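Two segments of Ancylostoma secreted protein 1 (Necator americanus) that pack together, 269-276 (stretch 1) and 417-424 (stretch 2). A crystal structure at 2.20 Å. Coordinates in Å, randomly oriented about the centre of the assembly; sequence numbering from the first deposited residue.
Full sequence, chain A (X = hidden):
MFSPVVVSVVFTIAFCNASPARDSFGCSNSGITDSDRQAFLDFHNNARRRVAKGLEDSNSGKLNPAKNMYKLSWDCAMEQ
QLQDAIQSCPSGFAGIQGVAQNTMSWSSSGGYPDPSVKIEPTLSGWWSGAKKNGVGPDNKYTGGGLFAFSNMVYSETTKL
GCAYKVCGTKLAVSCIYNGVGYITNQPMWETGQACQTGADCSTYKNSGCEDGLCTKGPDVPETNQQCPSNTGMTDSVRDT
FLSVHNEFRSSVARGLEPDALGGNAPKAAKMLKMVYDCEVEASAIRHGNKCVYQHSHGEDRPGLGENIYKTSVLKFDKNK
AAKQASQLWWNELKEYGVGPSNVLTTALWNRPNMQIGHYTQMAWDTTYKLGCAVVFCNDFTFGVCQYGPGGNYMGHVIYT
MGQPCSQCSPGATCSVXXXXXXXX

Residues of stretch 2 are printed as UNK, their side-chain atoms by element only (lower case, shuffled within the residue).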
# COMPACT_ATOMS: atom_id res chain seq x y z
N ALA A 269 -0.41 9.52 -27.49
CA ALA A 269 -1.37 10.15 -28.42
C ALA A 269 -2.81 9.64 -28.31
O ALA A 269 -3.75 10.38 -28.65
CB ALA A 269 -0.91 10.01 -29.89
N LYS A 270 -2.99 8.37 -27.97
CA LYS A 270 -4.34 7.80 -27.92
C LYS A 270 -4.57 6.81 -26.77
O LYS A 270 -4.96 5.65 -27.00
CB LYS A 270 -4.72 7.14 -29.26
CG LYS A 270 -3.79 6.06 -29.77
CD LYS A 270 -4.32 5.50 -31.06
CE LYS A 270 -3.44 4.28 -31.41
NZ LYS A 270 -3.30 3.29 -30.20
N MET A 271 -4.30 7.28 -25.55
CA MET A 271 -4.43 6.50 -24.33
C MET A 271 -5.85 6.42 -23.88
O MET A 271 -6.43 7.40 -23.47
CB MET A 271 -3.57 7.11 -23.21
CG MET A 271 -3.55 6.28 -21.93
SD MET A 271 -2.55 4.75 -21.98
CE MET A 271 -0.93 5.49 -22.26
N LEU A 272 -6.44 5.24 -23.96
CA LEU A 272 -7.86 5.09 -23.67
C LEU A 272 -8.15 5.06 -22.15
O LEU A 272 -7.35 4.56 -21.33
CB LEU A 272 -8.34 3.79 -24.30
CG LEU A 272 -8.34 3.76 -25.82
CD1 LEU A 272 -8.44 2.28 -26.22
CD2 LEU A 272 -9.50 4.56 -26.37
N LYS A 273 -9.29 5.63 -21.79
CA LYS A 273 -9.71 5.63 -20.39
C LYS A 273 -10.30 4.28 -20.10
O LYS A 273 -11.15 3.82 -20.83
CB LYS A 273 -10.78 6.73 -20.15
CG LYS A 273 -11.15 6.91 -18.65
CD LYS A 273 -12.04 8.17 -18.45
CE LYS A 273 -12.18 8.53 -16.98
NZ LYS A 273 -13.26 9.52 -16.82
N MET A 274 -9.87 3.64 -19.02
CA MET A 274 -10.42 2.33 -18.65
C MET A 274 -11.80 2.42 -18.03
O MET A 274 -12.10 3.34 -17.28
CB MET A 274 -9.49 1.57 -17.67
CG MET A 274 -8.25 0.99 -18.30
SD MET A 274 -7.06 0.41 -17.09
CE MET A 274 -6.02 -0.53 -18.19
N VAL A 275 -12.61 1.43 -18.34
CA VAL A 275 -13.88 1.25 -17.68
C VAL A 275 -13.87 -0.10 -16.93
O VAL A 275 -13.25 -1.06 -17.43
CB VAL A 275 -15.09 1.33 -18.69
CG1 VAL A 275 -15.27 2.74 -19.23
CG2 VAL A 275 -14.93 0.41 -19.83
N TYR A 276 -14.53 -0.16 -15.78
CA TYR A 276 -14.73 -1.38 -15.05
C TYR A 276 -15.73 -2.34 -15.74
O TYR A 276 -16.78 -1.93 -16.22
CB TYR A 276 -15.14 -1.07 -13.60
CG TYR A 276 -14.65 -2.16 -12.68
CD1 TYR A 276 -13.36 -2.16 -12.20
CD2 TYR A 276 -15.47 -3.25 -12.35
CE1 TYR A 276 -12.90 -3.19 -11.41
CE2 TYR A 276 -15.03 -4.24 -11.56
CZ TYR A 276 -13.75 -4.21 -11.08
OH TYR A 276 -13.29 -5.25 -10.29
N UNK A 417 -6.01 18.26 -20.15
CA UNK A 417 -5.59 18.24 -18.77
C UNK A 417 -5.67 16.84 -18.16
O UNK A 417 -5.16 16.63 -17.07
c UNK A 417 -6.28 20.61 -18.38
c UNK A 417 -6.46 19.18 -17.92
o UNK A 417 -7.85 18.78 -18.05
N UNK A 418 -6.30 15.89 -18.85
CA UNK A 418 -6.34 14.46 -18.43
C UNK A 418 -5.61 13.53 -19.45
O UNK A 418 -4.78 12.73 -19.06
c UNK A 418 -7.80 14.03 -18.20
o UNK A 418 -10.18 12.56 -18.57
c UNK A 418 -9.43 12.19 -17.65
o UNK A 418 -9.82 11.37 -16.78
c UNK A 418 -7.99 12.70 -17.58
N UNK A 419 -5.91 13.67 -20.75
CA UNK A 419 -5.15 13.01 -21.81
C UNK A 419 -5.60 11.59 -22.08
O UNK A 419 -4.82 10.76 -22.51
N UNK A 420 -6.88 11.32 -21.85
CA UNK A 420 -7.49 9.99 -22.00
C UNK A 420 -8.69 10.01 -22.95
O UNK A 420 -9.64 10.76 -22.73
c UNK A 420 -7.93 9.47 -20.62
c UNK A 420 -5.97 7.99 -20.01
c UNK A 420 -6.85 9.13 -19.59
c UNK A 420 -7.45 8.84 -18.21
N UNK A 421 -8.63 9.20 -24.01
CA UNK A 421 -9.74 9.06 -24.96
C UNK A 421 -10.90 8.25 -24.34
O UNK A 421 -10.72 7.14 -23.86
s UNK A 421 -7.70 8.95 -26.95
c UNK A 421 -9.30 8.41 -26.28
N UNK A 422 -12.10 8.80 -24.39
CA UNK A 422 -13.25 8.19 -23.73
C UNK A 422 -14.42 8.33 -24.67
O UNK A 422 -14.57 9.33 -25.39
o UNK A 422 -14.51 8.27 -21.53
c UNK A 422 -13.54 8.91 -22.38
N UNK A 423 -15.26 7.31 -24.69
CA UNK A 423 -16.61 7.50 -25.23
C UNK A 423 -17.74 7.29 -24.16
O UNK A 423 -18.74 8.04 -24.17
c UNK A 423 -16.83 6.70 -26.54
N UNK A 424 -17.57 6.30 -23.21
CA UNK A 424 -18.59 6.12 -22.12
C UNK A 424 -18.62 7.23 -21.04
O UNK A 424 -19.65 7.45 -20.38
c UNK A 424 -18.22 4.74 -21.48
c UNK A 424 -17.30 4.05 -22.49
c UNK A 424 -16.56 5.21 -23.18
O HOH W 1 -3.94 10.34 -25.26

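Position 417 carries three side-chain atoms, a carbon bearing one oxygen and one further carbon, and none comes within 10 Å of stretch 1. A beta-branched hydroxyl side chain is threonine, Thr417, and this contact asks nothing of it.

Position 418 has three carbons in a row, the third carrying two oxygens. The CA-to-CB bond points toward stretch 1, and one terminal oxygen lies 3.9 Å from NZ of Lys273. The unbranched carboxylate is glutamate, Glu418; its OE2 and Lys273 NZ form a long salt bridge.

Position 419 has no side-chain atoms, so it is glycine. Its phi of 85° by itself favours Gly419, whereas nothing of stretch 1 would stand near a CB here. Its O accepts from a water at 2.9 Å, and that water accepts from Met271 N at 3.1 Å, extending the pairing by a bridge.

Position 420 shows four carbons, forked at the second. One carbon of the fork packs 3.5 Å from CG of Met271, and CB lies 4.0 Å from Lys273 CB. This is leucine, Leu420, with chi1 m and chi2 t; the close methyl is CD2. Its CA also makes a CA-H...O contact with Met271 O at 3.2 Å.

Position 421 has one carbon, then a sulfur, which sits 3.7 Å from Lys270 CA and is bonded covalently elsewhere in the structure. It is cysteine, Cys421. Its CB meets Leu272 CD2 at 3.9 Å.

Position 422 has one carbon, then one oxygen, the latter 3.9 Å from Lys273 CD: serine, Ser422. That approach is mere proximity to the aliphatic part of the lysine.

Position 423 has a single carbon, hence alanine; Ala423 is exposed and makes no contact.

Position 424 has three carbons closing a ring onto the backbone N, which only proline does. The CA-to-CB bond of Pro424 points toward stretch 1, and its CG lies 4.1 Å from Val275 CG1, although it is poorly ordered.

The contact works from the backbone outward. Cys421 N donates to Met271 O at 2.9 Å, and Lys273 N donates to Cys421 O, also at 2.9 Å, so both polar backbone groups of one residue are paired in a single beta bridge that holds the CA atoms of Leu272 and Cys421 4.6 Å apart. Those bonds fix the register without reading side chains. Apolar pairs then fill in around the bridge, while Lys273 lays its extended chain past Leu420 and Ser422 and carries its charge to Glu418.

Stretch 2 (417-424) TEGLCSAP
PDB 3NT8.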